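Local coordinates for uncharacterized protein (Candida albicans, PDB 5K04), which probably serves as the non-catalytic MDM20/NAA25-type subunit of the NatB N-terminal acetyltransferase complex, accompanying the NAT3 subunit, at residues L621-T626 and S685-Q690; Y581-E586 and S591-V596; K141-T146 and T185-V190. All coordinates share one frame; numbering follows the deposited sequence.

Interaction 1: residues L621-T626 and S685-Q690; sequences LKITKT and SSYMNQ
The aromatic ring of Y687 meets the CG2 methyl of I623 obliquely, while S685 CB of its own segment lies over one face, displaced toward the rim. The methyl is centred on one corner of the ring: I623 CG2 is 3.2 Å from Y687 CE1, a snug approach, and 3.9 Å from both Y687 CD1 and Y687 CZ. The two side chains pass each other in opposite directions. With CG set between the backbone N and carbonyl carbon (chi1 47°), the Y687 ring lies beside I623.

Beside this pair, T624 and M688 cross at about a right angle. T624 CG2 touches the thioether at M688 SD (3.7 Å) and at M688 CE (3.9 Å). The threonine divides its labour: its hydroxyl is hydrogen-bonded to L620 O one turn back in the same helix, and its methyl is presented to the methionine, whose chain bends at both chi2 and chi3. No hydrogen bond spans the contact, which is plain apolar packing of helix 608-625, near its C-terminal end, against the first turn of helix 686-695. S685 occupies the N-cap position of that turn.

Between the short segments the axes come no nearer than 11.6 Å, with their directions 136° apart, so the contact is made by side-chain ends: the I623 and T624 methyls on one side, the Y687 ring and M688 thioether on the other. Helix 630-643 packs alongside, its L636 and Y637 touching I623 and its Y637 reaching Q690 as well, while L621 packs on helices 571-584 and 591-601.

Interaction 2: residues Y581-E586 and S591-V596; sequences YSIVFE and SRLLKV
This is a buried helix-to-helix contact made mainly by apolar side chains, with no hydrogen bond across it, where helix 571-584 ends and, after a short loop, helix 591-601 begins. I583 stands at its centre and splits its reach between two neighbours in sequence. Its CG1 lies against the first side-chain carbon of L593, with I583 CG1 3.6 Å from L593 CB, and the two side chains slide past each other in opposite directions. Farther out, the I583 CD1 methyl meets L594 CD2 at 3.8 Å, this time with the chains crossing at about a right angle. The isoleucine gets there by setting CG1 anti to its carbonyl carbon (chi1 -66°) and then extending to CD1. L593 has a second partner: its CD1 methyl rests at 4.0 Å from S582 CB, whereas the hydroxyl of S582 is engaged with L578 O in its own helix.

Two successive helices packed across a short loop form a helical hairpin, an elementary unit of all-helical proteins such as this one, and here the loop has its own fastening. F585 is the first residue to leave helical geometry, and E586 N still bonds back to I583 O at 2.9 Å. The carboxylate of E586 accepts from the backbone N of Q588 and D589 through OE2 and pairs with K536 through OE1, while R592, whose NH2 stays 4.8 Å from E586 OE1, forms a salt bridge with E539 through NE. F618 and K622 of helix 608-625 touch L594.

Interaction 3: residues K141-T146 and T185-V190; sequences KSRLHT and TQEIYV
A bidentate, side-on arginine–carboxylate salt bridge joins the opening turns of two helices, 143-157 and 185-192, through R143 and E187. The guanidinium offers NE and one terminal nitrogen, each to a different oxygen: R143 NE donates to E187 OE2 at 3.0 Å, and R143 NH2 to E187 OE1 at 2.8 Å. Both bonds are nearly straight, the first with an angle of 167° at the hydrogen. Both oxygens lie close to the guanidinium plane, and both are met on their syn sides. Seen from the glutamate the fit is less flat, since the nitrogens stand out of the carboxylate plane and the two planes are turned 39° apart.

Extension makes the span possible. R143 has CG anti to its backbone N (chi1 -180°) and runs straight on to NE, crossing the equally extended end of E187 at about a right angle. R143 directly follows S142, the N-cap of helix 143-157, whose OG accepts from H145 N at 3.1 Å.

Second partners fix both groups. R143 NH2 also bonds to L179 O, and E187 OE1 also accepts from E183 N, so the pair is tied to the chain just ahead of helix 185-192. Alongside, Q186 packs on P40 of the NAT3 chain, which places the contact close to the subunit interface. E187 is buried, and its two oxygens share three hydrogen bonds at the start of a helix; such surroundings would be expected to stabilise the carboxylate in its charged form and to hold its rotation.

In the fold
From the N terminus, interaction 3 comes first, closing a loop of 38 mostly helical residues between helix 143-157 and helix 185-192. Interaction 2 joins helix 571-584 to helix 591-601, closing just four residues. Interaction 1 then spans 58, from helix 608-625 to helix 686-695. The three run in series; none nests within or crosses another. Interactions 1 and 2 nevertheless form one neighbourhood, with centres about 15 Å apart: K625 NZ reaches the carbonyl oxygens of V584 and E586 in probable hydrogen bonds, and T626 packs on L594. Interaction 3 stands apart, its centre about 62 Å from that of interaction 1, on the opposite side of the chain's centre.

Interaction 1: residues L621-T626 and S685-Q690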
ATOM      1  N   LEU A 621      26.998   1.235 -21.894  1.00 44.17           N
ATOM      2  CA  LEU A 621      25.921   1.905 -22.607  1.00 42.40           C
ATOM      3  C   LEU A 621      26.436   3.108 -23.382  1.00 35.45           C
ATOM      4  O   LEU A 621      25.983   3.365 -24.500  1.00 33.15           O
ATOM      5  CB  LEU A 621      24.837   2.313 -21.610  1.00 46.75           C
ATOM      6  CG  LEU A 621      24.272   1.127 -20.817  1.00 45.11           C
ATOM      7  CD1 LEU A 621      23.468   1.600 -19.619  1.00 44.06           C
ATOM      8  CD2 LEU A 621      23.413   0.246 -21.712  1.00 45.40           C
ATOM      9  N   LYS A 622      27.394   3.844 -22.801  1.00 49.68           N
ATOM     10  CA  LYS A 622      27.977   5.004 -23.474  1.00 54.59           C
ATOM     11  C   LYS A 622      28.667   4.599 -24.773  1.00 51.62           C
ATOM     12  O   LYS A 622      28.550   5.284 -25.797  1.00 40.72           O
ATOM     13  CB  LYS A 622      28.960   5.712 -22.530  1.00 51.05           C
ATOM     14  CG  LYS A 622      28.466   7.066 -22.012  1.00 55.08           C
ATOM     15  CD  LYS A 622      29.603   7.928 -21.482  1.00 58.57           C
ATOM     16  CE  LYS A 622      29.874   9.153 -22.336  1.00 55.20           C
ATOM     17  NZ  LYS A 622      29.052  10.335 -21.956  1.00 62.00           N
ATOM     18  N   ILE A 623      29.366   3.465 -24.748  1.00 54.96           N
ATOM     19  CA  ILE A 623      30.119   2.974 -25.894  1.00 55.88           C
ATOM     20  C   ILE A 623      29.200   2.430 -26.981  1.00 49.73           C
ATOM     21  O   ILE A 623      29.512   2.531 -28.172  1.00 44.25           O
ATOM     22  CB  ILE A 623      31.097   1.909 -25.381  1.00 62.59           C
ATOM     23  CG1 ILE A 623      32.368   2.546 -24.845  1.00 67.23           C
ATOM     24  CG2 ILE A 623      31.390   0.876 -26.399  1.00 67.00           C
ATOM     25  CD1 ILE A 623      33.087   1.590 -23.945  1.00 78.50           C
ATOM     26  N   THR A 624      28.061   1.857 -26.603  1.00 50.52           N
ATOM     27  CA  THR A 624      27.139   1.257 -27.563  1.00 48.88           C
ATOM     28  C   THR A 624      25.992   2.171 -27.984  1.00 46.65           C
ATOM     29  O   THR A 624      25.480   2.013 -29.094  1.00 41.09           O
ATOM     30  CB  THR A 624      26.547  -0.026 -26.983  1.00 47.95           C
ATOM     31  OG1 THR A 624      25.929   0.266 -25.721  1.00 33.42           O
ATOM     32  CG2 THR A 624      27.652  -1.065 -26.790  1.00 49.89           C
ATOM     33  N   LYS A 625      25.588   3.130 -27.151  1.00 45.78           N
ATOM     34  CA  LYS A 625      24.354   3.871 -27.386  1.00 48.56           C
ATOM     35  C   LYS A 625      24.582   5.369 -27.565  1.00 52.45           C
ATOM     36  O   LYS A 625      23.608   6.129 -27.638  1.00 50.93           O
ATOM     37  CB  LYS A 625      23.364   3.628 -26.235  1.00 46.65           C
ATOM     38  CG  LYS A 625      23.099   2.153 -25.920  1.00 45.87           C
ATOM     39  CD  LYS A 625      22.364   1.479 -27.063  1.00 54.07           C
ATOM     40  CE  LYS A 625      21.083   2.224 -27.395  1.00 51.16           C
ATOM     41  NZ  LYS A 625      20.298   1.526 -28.432  1.00 54.49           N
ATOM     42  N   THR A 626      25.834   5.821 -27.620  1.00 53.97           N
ATOM     43  CA  THR A 626      26.131   7.217 -27.889  1.00 52.39           C
ATOM     44  C   THR A 626      27.234   7.311 -28.927  1.00 52.86           C
ATOM     45  O   THR A 626      27.963   6.355 -29.190  1.00 44.11           O
ATOM     46  CB  THR A 626      26.554   7.999 -26.630  1.00 48.74           C
ATOM     47  OG1 THR A 626      27.839   7.553 -26.176  1.00 36.38           O
ATOM     48  CG2 THR A 626      25.529   7.808 -25.534  1.00 52.05           C
ATOM     49  N   SER A 685      30.937  -4.422 -32.786  1.00 68.97           N
ATOM     50  CA  SER A 685      32.231  -3.772 -32.891  1.00 60.17           C
ATOM     51  C   SER A 685      33.292  -4.768 -32.465  1.00 55.38           C
ATOM     52  O   SER A 685      32.993  -5.776 -31.820  1.00 54.22           O
ATOM     53  CB  SER A 685      32.303  -2.518 -32.017  1.00 48.61           C
ATOM     54  OG  SER A 685      32.173  -2.880 -30.658  1.00 40.01           O
ATOM     55  N   SER A 686      34.546  -4.465 -32.815  1.00 57.25           N
ATOM     56  CA  SER A 686      35.652  -5.305 -32.360  1.00 58.43           C
ATOM     57  C   SER A 686      35.748  -5.311 -30.832  1.00 57.59           C
ATOM     58  O   SER A 686      36.005  -6.356 -30.221  1.00 42.52           O
ATOM     59  CB  SER A 686      36.971  -4.847 -32.998  1.00 55.72           C
ATOM     60  OG  SER A 686      37.581  -3.769 -32.299  1.00 53.55           O
ATOM     61  N   TYR A 687      35.519  -4.160 -30.190  1.00 62.19           N
ATOM     62  CA  TYR A 687      35.665  -4.129 -28.737  1.00 63.63           C
ATOM     63  C   TYR A 687      34.496  -4.811 -28.023  1.00 55.79           C
ATOM     64  O   TYR A 687      34.691  -5.379 -26.941  1.00 43.93           O
ATOM     65  CB  TYR A 687      35.871  -2.685 -28.247  1.00 62.05           C
ATOM     66  CG  TYR A 687      34.911  -1.670 -28.821  1.00 61.80           C
ATOM     67  CD1 TYR A 687      33.600  -1.598 -28.366  1.00 65.16           C
ATOM     68  CD2 TYR A 687      35.317  -0.773 -29.804  1.00 60.42           C
ATOM     69  CE1 TYR A 687      32.713  -0.681 -28.881  1.00 67.65           C
ATOM     70  CE2 TYR A 687      34.436   0.156 -30.329  1.00 66.64           C
ATOM     71  CZ  TYR A 687      33.127   0.199 -29.857  1.00 67.71           C
ATOM     72  OH  TYR A 687      32.218   1.107 -30.355  1.00 62.53           O
ATOM     73  N   MET A 688      33.290  -4.808 -28.611  1.00 57.16           N
ATOM     74  CA  MET A 688      32.199  -5.583 -28.019  1.00 55.56           C
ATOM     75  C   MET A 688      32.430  -7.085 -28.177  1.00 58.41           C
ATOM     76  O   MET A 688      32.156  -7.862 -27.251  1.00 44.35           O
ATOM     77  CB  MET A 688      30.862  -5.188 -28.637  1.00 49.22           C
ATOM     78  CG  MET A 688      30.401  -3.791 -28.266  1.00 53.80           C
ATOM     79  SD  MET A 688      30.383  -3.485 -26.513  1.00 35.29           S
ATOM     80  CE  MET A 688      29.135  -4.656 -26.123  1.00 44.23           C
ATOM     81  N   ASN A 689      32.928  -7.514 -29.344  1.00 61.61           N
ATOM     82  CA  ASN A 689      33.259  -8.925 -29.521  1.00 56.05           C
ATOM     83  C   ASN A 689      34.340  -9.366 -28.547  1.00 52.41           C
ATOM     84  O   ASN A 689      34.367 -10.529 -28.134  1.00 40.22           O
ATOM     85  CB  ASN A 689      33.697  -9.195 -30.954  1.00 57.64           C
ATOM     86  CG  ASN A 689      32.545  -9.130 -31.926  1.00 73.50           C
ATOM     87  OD1 ASN A 689      31.407  -9.448 -31.576  1.00 68.97           O
ATOM     88  ND2 ASN A 689      32.829  -8.704 -33.158  1.00 87.27           N
ATOM     89  N   GLN A 690      35.224  -8.452 -28.151  1.00 57.35           N
ATOM     90  CA  GLN A 690      36.231  -8.801 -27.159  1.00 54.86           C
ATOM     91  C   GLN A 690      35.618  -8.917 -25.766  1.00 53.59           C
ATOM     92  O   GLN A 690      36.028  -9.775 -24.973  1.00 49.32           O
ATOM     93  CB  GLN A 690      37.365  -7.776 -27.190  1.00 61.49           C
ATOM     94  CG  GLN A 690      38.470  -8.008 -26.169  1.00 64.01           C
ATOM     95  CD  GLN A 690      39.095  -9.383 -26.263  1.00 65.48           C
ATOM     96  OE1 GLN A 690      39.017 -10.053 -27.295  1.00 63.49           O
ATOM     97  NE2 GLN A 690      39.728  -9.810 -25.175  1.00 70.73           N
TER

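Interaction 2: residues Y581-E586 and S591-V596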
ATOM      1  N   TYR A 581      17.670  -0.590 -18.959  1.00 41.12           N
ATOM      2  CA  TYR A 581      16.826  -1.134 -20.015  1.00 46.32           C
ATOM      3  C   TYR A 581      16.291  -0.023 -20.911  1.00 43.37           C
ATOM      4  O   TYR A 581      16.167  -0.203 -22.125  1.00 28.61           O
ATOM      5  CB  TYR A 581      15.696  -1.970 -19.398  1.00 45.79           C
ATOM      6  CG  TYR A 581      16.185  -3.330 -18.931  1.00 45.46           C
ATOM      7  CD1 TYR A 581      16.305  -4.394 -19.825  1.00 45.36           C
ATOM      8  CD2 TYR A 581      16.531  -3.554 -17.608  1.00 38.40           C
ATOM      9  CE1 TYR A 581      16.756  -5.647 -19.416  1.00 43.33           C
ATOM     10  CE2 TYR A 581      16.980  -4.804 -17.189  1.00 40.14           C
ATOM     11  CZ  TYR A 581      17.102  -5.846 -18.103  1.00 38.93           C
ATOM     12  OH  TYR A 581      17.553  -7.080 -17.681  1.00 27.10           O
ATOM     13  N   SER A 582      16.000   1.144 -20.332  1.00 46.49           N
ATOM     14  CA  SER A 582      15.534   2.276 -21.125  1.00 43.42           C
ATOM     15  C   SER A 582      16.600   2.726 -22.115  1.00 44.53           C
ATOM     16  O   SER A 582      16.286   3.112 -23.249  1.00 33.55           O
ATOM     17  CB  SER A 582      15.144   3.431 -20.203  1.00 37.39           C
ATOM     18  OG  SER A 582      14.153   3.041 -19.265  1.00 32.78           O
ATOM     19  N   ILE A 583      17.867   2.677 -21.701  1.00 47.82           N
ATOM     20  CA  ILE A 583      18.974   3.123 -22.544  1.00 48.13           C
ATOM     21  C   ILE A 583      19.284   2.094 -23.625  1.00 42.31           C
ATOM     22  O   ILE A 583      19.413   2.432 -24.803  1.00 31.37           O
ATOM     23  CB  ILE A 583      20.205   3.409 -21.669  1.00 43.54           C
ATOM     24  CG1 ILE A 583      19.922   4.607 -20.760  1.00 42.86           C
ATOM     25  CG2 ILE A 583      21.432   3.613 -22.539  1.00 39.71           C
ATOM     26  CD1 ILE A 583      20.751   4.652 -19.479  1.00 37.28           C
ATOM     27  N   VAL A 584      19.406   0.827 -23.228  1.00 45.84           N
ATOM     28  CA  VAL A 584      19.606  -0.271 -24.173  1.00 47.43           C
ATOM     29  C   VAL A 584      18.652  -0.150 -25.355  1.00 50.17           C
ATOM     30  O   VAL A 584      19.047  -0.315 -26.518  1.00 37.20           O
ATOM     31  CB  VAL A 584      19.425  -1.619 -23.447  1.00 43.02           C
ATOM     32  CG1 VAL A 584      19.333  -2.758 -24.457  1.00 43.56           C
ATOM     33  CG2 VAL A 584      20.548  -1.840 -22.458  1.00 30.26           C
ATOM     34  N   PHE A 585      17.383   0.163 -25.080  1.00 51.65           N
ATOM     35  CA  PHE A 585      16.352   0.206 -26.109  1.00 56.17           C
ATOM     36  C   PHE A 585      15.973   1.636 -26.501  1.00 52.98           C
ATOM     37  O   PHE A 585      14.871   1.880 -26.997  1.00 48.46           O
ATOM     38  CB  PHE A 585      15.127  -0.593 -25.663  1.00 45.09           C
ATOM     39  CG  PHE A 585      15.389  -2.083 -25.544  1.00 51.25           C
ATOM     40  CD1 PHE A 585      15.369  -2.902 -26.672  1.00 53.83           C
ATOM     41  CD2 PHE A 585      15.670  -2.660 -24.311  1.00 46.58           C
ATOM     42  CE1 PHE A 585      15.603  -4.275 -26.565  1.00 55.27           C
ATOM     43  CE2 PHE A 585      15.909  -4.027 -24.194  1.00 47.90           C
ATOM     44  CZ  PHE A 585      15.879  -4.839 -25.320  1.00 53.23           C
ATOM     45  N   GLU A 586      16.891   2.582 -26.308  1.00 54.19           N
ATOM     46  CA  GLU A 586      16.740   3.936 -26.831  1.00 54.70           C
ATOM     47  C   GLU A 586      17.300   3.975 -28.250  1.00 54.55           C
ATOM     48  O   GLU A 586      18.418   3.506 -28.494  1.00 43.07           O
ATOM     49  CB  GLU A 586      17.454   4.945 -25.921  1.00 50.72           C
ATOM     50  CG  GLU A 586      17.403   6.417 -26.357  1.00 51.11           C
ATOM     51  CD  GLU A 586      16.023   6.890 -26.797  1.00 42.62           C
ATOM     52  OE1 GLU A 586      15.014   6.487 -26.188  1.00 41.76           O
ATOM     53  OE2 GLU A 586      15.953   7.662 -27.775  1.00 42.96           O
ATOM     54  N   SER A 591      21.650  10.239 -24.412  1.00 58.48           N
ATOM     55  CA  SER A 591      22.511  11.087 -23.596  1.00 57.86           C
ATOM     56  C   SER A 591      21.775  11.643 -22.383  1.00 56.17           C
ATOM     57  O   SER A 591      22.335  11.709 -21.282  1.00 49.78           O
ATOM     58  CB  SER A 591      23.069  12.212 -24.461  1.00 61.63           C
ATOM     59  OG  SER A 591      23.936  11.658 -25.441  1.00 65.67           O
ATOM     60  N   ARG A 592      20.522  12.055 -22.571  1.00 58.32           N
ATOM     61  CA  ARG A 592      19.711  12.535 -21.457  1.00 53.28           C
ATOM     62  C   ARG A 592      19.525  11.451 -20.394  1.00 47.43           C
ATOM     63  O   ARG A 592      19.579  11.729 -19.190  1.00 41.46           O
ATOM     64  CB  ARG A 592      18.369  13.019 -22.007  1.00 60.85           C
ATOM     65  CG  ARG A 592      17.305  13.448 -21.000  1.00 74.53           C
ATOM     66  CD  ARG A 592      15.939  13.545 -21.700  1.00 84.79           C
ATOM     67  NE  ARG A 592      15.422  12.233 -22.106  1.00 99.54           N
ATOM     68  CZ  ARG A 592      15.507  11.710 -23.333  1.00107.06           C
ATOM     69  NH1 ARG A 592      16.094  12.387 -24.318  1.00113.09           N
ATOM     70  NH2 ARG A 592      15.002  10.500 -23.580  1.00102.71           N
ATOM     71  N   LEU A 593      19.299  10.207 -20.817  1.00 55.76           N
ATOM     72  CA  LEU A 593      19.122   9.131 -19.846  1.00 55.07           C
ATOM     73  C   LEU A 593      20.434   8.775 -19.153  1.00 53.05           C
ATOM     74  O   LEU A 593      20.438   8.424 -17.971  1.00 28.88           O
ATOM     75  CB  LEU A 593      18.532   7.908 -20.538  1.00 47.65           C
ATOM     76  CG  LEU A 593      17.106   8.078 -21.044  1.00 57.30           C
ATOM     77  CD1 LEU A 593      16.653   6.794 -21.725  1.00 52.04           C
ATOM     78  CD2 LEU A 593      16.186   8.464 -19.894  1.00 59.94           C
ATOM     79  N   LEU A 594      21.556   8.864 -19.875  1.00 54.98           N
ATOM     80  CA  LEU A 594      22.854   8.579 -19.279  1.00 51.79           C
ATOM     81  C   LEU A 594      23.262   9.650 -18.277  1.00 50.75           C
ATOM     82  O   LEU A 594      23.959   9.353 -17.303  1.00 42.77           O
ATOM     83  CB  LEU A 594      23.897   8.442 -20.382  1.00 45.24           C
ATOM     84  CG  LEU A 594      23.889   7.059 -21.034  1.00 47.13           C
ATOM     85  CD1 LEU A 594      24.779   7.057 -22.232  1.00 47.79           C
ATOM     86  CD2 LEU A 594      24.323   5.974 -20.031  1.00 40.04           C
ATOM     87  N   LYS A 595      22.838  10.893 -18.499  1.00 57.03           N
ATOM     88  CA  LYS A 595      23.084  11.943 -17.521  1.00 52.61           C
ATOM     89  C   LYS A 595      22.331  11.670 -16.225  1.00 49.12           C
ATOM     90  O   LYS A 595      22.886  11.824 -15.130  1.00 42.88           O
ATOM     91  CB  LYS A 595      22.698  13.299 -18.110  1.00 54.48           C
ATOM     92  CG  LYS A 595      23.672  13.794 -19.183  1.00 66.11           C
ATOM     93  CD  LYS A 595      23.132  15.037 -19.874  1.00 73.08           C
ATOM     94  CE  LYS A 595      23.950  15.388 -21.102  1.00 81.30           C
ATOM     95  NZ  LYS A 595      23.390  16.588 -21.789  1.00 88.30           N
ATOM     96  N   VAL A 596      21.070  11.250 -16.327  1.00 50.77           N
ATOM     97  CA  VAL A 596      20.340  10.840 -15.132  1.00 45.40           C
ATOM     98  C   VAL A 596      21.053   9.672 -14.461  1.00 47.66           C
ATOM     99  O   VAL A 596      21.268   9.670 -13.242  1.00 39.78           O
ATOM    100  CB  VAL A 596      18.883  10.496 -15.494  1.00 43.89           C
ATOM    101  CG1 VAL A 596      18.156   9.936 -14.301  1.00 45.46           C
ATOM    102  CG2 VAL A 596      18.165  11.736 -16.017  1.00 37.93           C
TER

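Interaction 3: residues K141-T146 and T185-V190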
ATOM      1  N   LYS A 141     -25.379  24.433 -15.325  1.00105.41           N
ATOM      2  CA  LYS A 141     -26.556  24.595 -14.471  1.00 97.27           C
ATOM      3  C   LYS A 141     -26.624  23.471 -13.451  1.00 85.08           C
ATOM      4  O   LYS A 141     -27.653  22.802 -13.301  1.00 82.62           O
ATOM      5  CB  LYS A 141     -27.819  24.631 -15.325  1.00101.74           C
ATOM      6  CG  LYS A 141     -27.881  25.776 -16.323  1.00102.39           C
ATOM      7  CD  LYS A 141     -28.751  26.907 -15.792  1.00106.21           C
ATOM      8  CE  LYS A 141     -30.150  26.402 -15.456  1.00110.32           C
ATOM      9  NZ  LYS A 141     -31.054  27.482 -14.961  1.00112.37           N
ATOM     10  N   SER A 142     -25.518  23.232 -12.748  1.00 65.83           N
ATOM     11  CA  SER A 142     -25.364  22.014 -11.970  1.00 43.80           C
ATOM     12  C   SER A 142     -24.845  22.333 -10.581  1.00 43.05           C
ATOM     13  O   SER A 142     -23.723  22.825 -10.419  1.00 40.57           O
ATOM     14  CB  SER A 142     -24.432  21.036 -12.673  1.00 40.78           C
ATOM     15  OG  SER A 142     -24.179  19.901 -11.860  1.00 40.38           O
ATOM     16  N   ARG A 143     -25.679  22.054  -9.586  1.00 41.75           N
ATOM     17  CA  ARG A 143     -25.248  22.053  -8.196  1.00 37.42           C
ATOM     18  C   ARG A 143     -24.029  21.151  -7.993  1.00 35.08           C
ATOM     19  O   ARG A 143     -23.077  21.521  -7.296  1.00 25.32           O
ATOM     20  CB  ARG A 143     -26.432  21.588  -7.356  1.00 32.54           C
ATOM     21  CG  ARG A 143     -26.208  21.527  -5.913  1.00 40.54           C
ATOM     22  CD  ARG A 143     -27.482  21.056  -5.245  1.00 40.23           C
ATOM     23  NE  ARG A 143     -27.300  21.202  -3.816  1.00 47.40           N
ATOM     24  CZ  ARG A 143     -27.607  22.303  -3.140  1.00 48.51           C
ATOM     25  NH1 ARG A 143     -28.117  23.354  -3.781  1.00 41.05           N
ATOM     26  NH2 ARG A 143     -27.398  22.350  -1.828  1.00 47.95           N
ATOM     27  N   LEU A 144     -24.045  19.963  -8.608  1.00 38.97           N
ATOM     28  CA  LEU A 144     -22.916  19.042  -8.520  1.00 40.66           C
ATOM     29  C   LEU A 144     -21.629  19.701  -9.002  1.00 44.74           C
ATOM     30  O   LEU A 144     -20.587  19.602  -8.343  1.00 34.34           O
ATOM     31  CB  LEU A 144     -23.212  17.784  -9.341  1.00 34.14           C
ATOM     32  CG  LEU A 144     -22.097  16.721  -9.299  1.00 40.84           C
ATOM     33  CD1 LEU A 144     -21.821  16.294  -7.870  1.00 35.36           C
ATOM     34  CD2 LEU A 144     -22.425  15.512 -10.139  1.00 31.81           C
ATOM     35  N   HIS A 145     -21.691  20.384 -10.157  1.00 45.22           N
ATOM     36  CA  HIS A 145     -20.508  21.021 -10.732  1.00 43.27           C
ATOM     37  C   HIS A 145     -20.001  22.159  -9.860  1.00 41.10           C
ATOM     38  O   HIS A 145     -18.788  22.391  -9.787  1.00 30.64           O
ATOM     39  CB  HIS A 145     -20.814  21.522 -12.145  1.00 33.52           C
ATOM     40  CG  HIS A 145     -21.081  20.414 -13.111  1.00 46.94           C
ATOM     41  ND1 HIS A 145     -21.628  20.621 -14.359  1.00 52.08           N
ATOM     42  CD2 HIS A 145     -20.886  19.077 -13.000  1.00 45.95           C
ATOM     43  CE1 HIS A 145     -21.770  19.459 -14.971  1.00 47.50           C
ATOM     44  NE2 HIS A 145     -21.328  18.508 -14.168  1.00 49.98           N
ATOM     45  N   THR A 146     -20.909  22.890  -9.206  1.00 47.72           N
ATOM     46  CA  THR A 146     -20.467  23.915  -8.266  1.00 46.89           C
ATOM     47  C   THR A 146     -19.708  23.287  -7.101  1.00 38.92           C
ATOM     48  O   THR A 146     -18.687  23.819  -6.641  1.00 28.61           O
ATOM     49  CB  THR A 146     -21.676  24.718  -7.785  1.00 39.94           C
ATOM     50  OG1 THR A 146     -22.351  25.265  -8.923  1.00 27.35           O
ATOM     51  CG2 THR A 146     -21.228  25.845  -6.869  1.00 41.05           C
ATOM     52  N   THR A 185     -24.862  15.680   4.169  1.00 38.04           N
ATOM     53  CA  THR A 185     -23.675  15.843   4.997  1.00 37.38           C
ATOM     54  C   THR A 185     -22.396  15.972   4.174  1.00 35.97           C
ATOM     55  O   THR A 185     -21.390  16.471   4.692  1.00 23.85           O
ATOM     56  CB  THR A 185     -23.585  14.666   5.983  1.00 43.64           C
ATOM     57  OG1 THR A 185     -22.363  14.760   6.710  1.00 66.86           O
ATOM     58  CG2 THR A 185     -23.574  13.353   5.257  1.00 30.22           C
ATOM     59  N   GLN A 186     -22.428  15.564   2.896  1.00 43.29           N
ATOM     60  CA  GLN A 186     -21.287  15.768   2.001  1.00 40.07           C
ATOM     61  C   GLN A 186     -21.105  17.242   1.661  1.00 38.68           C
ATOM     62  O   GLN A 186     -19.976  17.756   1.659  1.00 31.68           O
ATOM     63  CB  GLN A 186     -21.467  14.951   0.720  1.00 32.38           C
ATOM     64  CG  GLN A 186     -21.484  13.451   0.933  1.00 26.25           C
ATOM     65  CD  GLN A 186     -20.122  12.871   1.290  1.00 34.19           C
ATOM     66  OE1 GLN A 186     -19.104  13.567   1.325  1.00 23.69           O
ATOM     67  NE2 GLN A 186     -20.100  11.570   1.542  1.00 43.49           N
ATOM     68  N   GLU A 187     -22.205  17.927   1.332  1.00 42.41           N
ATOM     69  CA  GLU A 187     -22.122  19.353   1.028  1.00 40.69           C
ATOM     70  C   GLU A 187     -21.648  20.130   2.253  1.00 34.94           C
ATOM     71  O   GLU A 187     -20.781  21.003   2.148  1.00 27.97           O
ATOM     72  CB  GLU A 187     -23.482  19.878   0.541  1.00 35.35           C
ATOM     73  CG  GLU A 187     -24.082  19.091  -0.597  1.00 35.01           C
ATOM     74  CD  GLU A 187     -25.411  19.647  -1.066  1.00 35.76           C
ATOM     75  OE1 GLU A 187     -25.977  20.507  -0.358  1.00 24.33           O
ATOM     76  OE2 GLU A 187     -25.893  19.216  -2.146  1.00 30.77           O
ATOM     77  N   ILE A 188     -22.204  19.814   3.424  1.00 37.92           N
ATOM     78  CA  ILE A 188     -21.771  20.460   4.659  1.00 38.43           C
ATOM     79  C   ILE A 188     -20.285  20.215   4.891  1.00 35.98           C
ATOM     80  O   ILE A 188     -19.536  21.137   5.239  1.00 25.43           O
ATOM     81  CB  ILE A 188     -22.632  19.967   5.838  1.00 40.49           C
ATOM     82  CG1 ILE A 188     -24.093  20.413   5.660  1.00 40.44           C
ATOM     83  CG2 ILE A 188     -22.068  20.459   7.154  1.00 41.52           C
ATOM     84  CD1 ILE A 188     -25.060  19.862   6.710  1.00 32.38           C
ATOM     85  N   TYR A 189     -19.829  18.976   4.669  1.00 43.47           N
ATOM     86  CA  TYR A 189     -18.404  18.675   4.786  1.00 37.20           C
ATOM     87  C   TYR A 189     -17.566  19.626   3.924  1.00 35.18           C
ATOM     88  O   TYR A 189     -16.613  20.243   4.414  1.00 23.98           O
ATOM     89  CB  TYR A 189     -18.151  17.209   4.413  1.00 33.66           C
ATOM     90  CG  TYR A 189     -16.680  16.845   4.250  1.00 33.45           C
ATOM     91  CD1 TYR A 189     -15.878  16.557   5.363  1.00 32.56           C
ATOM     92  CD2 TYR A 189     -16.092  16.784   2.979  1.00 28.31           C
ATOM     93  CE1 TYR A 189     -14.516  16.239   5.215  1.00 33.02           C
ATOM     94  CE2 TYR A 189     -14.743  16.442   2.817  1.00 35.17           C
ATOM     95  CZ  TYR A 189     -13.962  16.184   3.939  1.00 39.59           C
ATOM     96  OH  TYR A 189     -12.648  15.862   3.784  1.00 37.15           O
ATOM     97  N   VAL A 190     -17.934  19.781   2.642  1.00 39.89           N
ATOM     98  CA  VAL A 190     -17.148  20.615   1.733  1.00 38.80           C
ATOM     99  C   VAL A 190     -17.040  22.026   2.281  1.00 37.12           C
ATOM    100  O   VAL A 190     -15.959  22.629   2.291  1.00 34.64           O
ATOM    101  CB  VAL A 190     -17.763  20.627   0.319  1.00 36.86           C
ATOM    102  CG1 VAL A 190     -16.995  21.605  -0.584  1.00 30.41           C
ATOM    103  CG2 VAL A 190     -17.721  19.249  -0.288  1.00 32.83           C
TER